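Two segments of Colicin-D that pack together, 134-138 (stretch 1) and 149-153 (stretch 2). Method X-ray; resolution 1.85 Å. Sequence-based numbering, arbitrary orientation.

Stretch 1, residues 134-138: MLAGQ
Stretch 2 149-153: VNLPV

These two stretches of Colicin-D lie in one chain and meet by van der Waals packing. No hydrogen bond joins them. The contact is small and buries 199 Å² in total. The register is set by Ala136 and Leu151, whose CA atoms lie 5.6 Å apart.

Stretch 1 opens with the 3-10 residues Met134 (phi/psi -74/-8) and Leu135 (-110/8). The chain then extends through Ala136 (-74/163), Gly137 (-69/178) and Gln138 (-63/123). Stretch 2 opens as strand at Val149 and Asn150.

Val149 has phi/psi -136/132 and chi1 179° (t). It is buried, but its side chain comes no nearer to stretch 1 than Val149 CG1 to Ala136 CB, 5.5 Å.

Asn150 (-85/115) contributes its backbone. Asn150 O lies 4.2 Å from Gly137 N, too far for a hydrogen bond. Its CA-to-CB bond points sideways and the side chain's end leads away into an exposed position, with chi1 -81° (m) and chi2 8°. This suits a polar amide. Gly137 has no side chain; a CB placed there would sit 3.9 Å from Asn150 O and 4.4 Å from Pro152 CD.

Leu151 (-107/140) is buried. Its CA-to-CB bond points sideways, but chi1 -64° (m) and chi2 -172° (t) bring the end of the side chain nearer to stretch 1. Leu151 CD2 lies 3.6 Å from Leu135 O and 4.1 Å from Ala136 CA. The CD2 methyl thus packs on the backbone of stretch 1. The CA-to-CB bond of Ala136 points away, so this residue meets stretch 2 through its main chain.

The CA-to-CB bond of Pro152 (-73/-19) points toward stretch 1, with the ring in C-gamma endo pucker. Pro152 CD makes the closest contact, 3.3 Å from Leu135 O. Pro152 CD also lies 4.1 Å from Ala136 C and 4.0 Å from Gly137 N. The ring therefore covers a run of backbone. Proline has no amide hydrogen to offer, and Leu135 O is buried here without a hydrogen-bond partner anywhere in the model.

Leu135 loses the most surface, 54 Å². Its CA-to-CB bond points toward stretch 2, with chi1 -41° (m) and chi2 178° (t). The side chain's nearest approach is 4.7 Å, from Leu135 CB to Leu151 CD1, so the close contacts fall to its carbonyl.

Val153 (-135/131, chi1 177°, t) is buried. Its CA-to-CB bond points sideways, and the nearest approach is Val153 CB to Leu135 O, 5.9 Å. Met134 (chi1 63°, p; chi2 165°, t; chi3 133°) and Gln138 (chi1 -176°, t; chi2 -78°, m; chi3 -32°) make no contact.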

# COMPACT_ATOMS: atom_id res chain seq x y z
N MET A 134 -5.06 -13.28 9.24
CA MET A 134 -5.38 -12.27 10.24
C MET A 134 -6.82 -12.35 10.73
O MET A 134 -7.16 -11.65 11.69
CB MET A 134 -5.09 -10.87 9.71
CG MET A 134 -5.92 -10.47 8.51
SD MET A 134 -5.84 -8.70 8.20
CE MET A 134 -5.54 -8.66 6.44
N LEU A 135 -7.67 -13.16 10.10
CA LEU A 135 -9.05 -13.34 10.54
C LEU A 135 -9.30 -14.71 11.13
O LEU A 135 -10.45 -15.06 11.40
CB LEU A 135 -10.01 -13.10 9.38
CG LEU A 135 -9.63 -11.93 8.49
CD1 LEU A 135 -10.63 -11.84 7.36
CD2 LEU A 135 -9.57 -10.63 9.28
N ALA A 136 -8.25 -15.50 11.33
CA ALA A 136 -8.41 -16.88 11.74
C ALA A 136 -8.83 -16.95 13.21
O ALA A 136 -8.66 -16.00 13.98
CB ALA A 136 -7.11 -17.67 11.52
N GLY A 137 -9.34 -18.12 13.59
CA GLY A 137 -9.87 -18.35 14.91
C GLY A 137 -8.80 -18.36 15.99
O GLY A 137 -7.60 -18.22 15.75
N GLN A 138 -9.26 -18.52 17.23
CA GLN A 138 -8.38 -18.46 18.38
C GLN A 138 -7.35 -19.59 18.30
O GLN A 138 -7.71 -20.77 18.20
CB GLN A 138 -9.19 -18.54 19.68
CG GLN A 138 -8.37 -18.38 20.94
CD GLN A 138 -7.64 -19.65 21.29
OE1 GLN A 138 -8.15 -20.75 21.02
NE2 GLN A 138 -6.45 -19.54 21.86
N VAL A 149 -12.10 -23.57 6.30
CA VAL A 149 -11.52 -22.88 7.44
C VAL A 149 -12.66 -22.25 8.22
O VAL A 149 -13.54 -21.62 7.64
CB VAL A 149 -10.52 -21.79 7.00
CG1 VAL A 149 -9.94 -21.07 8.22
CG2 VAL A 149 -9.42 -22.38 6.12
N ASN A 150 -12.66 -22.44 9.54
CA ASN A 150 -13.70 -21.86 10.38
C ASN A 150 -13.32 -20.43 10.74
O ASN A 150 -12.32 -20.21 11.44
CB ASN A 150 -13.90 -22.71 11.63
CG ASN A 150 -14.79 -23.93 11.38
OD1 ASN A 150 -15.15 -24.25 10.25
ND2 ASN A 150 -15.14 -24.62 12.45
N LEU A 151 -14.11 -19.47 10.28
CA LEU A 151 -13.79 -18.11 10.65
C LEU A 151 -14.79 -17.60 11.67
O LEU A 151 -16.00 -17.85 11.56
CB LEU A 151 -13.80 -17.16 9.44
CG LEU A 151 -12.75 -17.44 8.37
CD1 LEU A 151 -12.74 -16.31 7.34
CD2 LEU A 151 -11.38 -17.60 9.00
N PRO A 152 -14.31 -16.86 12.66
CA PRO A 152 -15.21 -16.29 13.64
C PRO A 152 -16.02 -15.13 13.08
O PRO A 152 -17.07 -14.78 13.65
CB PRO A 152 -14.24 -15.87 14.76
CG PRO A 152 -13.07 -15.53 14.16
CD PRO A 152 -12.92 -16.48 12.97
N VAL A 153 -15.57 -14.52 11.99
CA VAL A 153 -16.24 -13.40 11.33
C VAL A 153 -16.23 -13.67 9.85
O VAL A 153 -15.18 -13.99 9.29
CB VAL A 153 -15.54 -12.05 11.60
CG1 VAL A 153 -16.24 -10.94 10.82
CG2 VAL A 153 -15.54 -11.75 13.05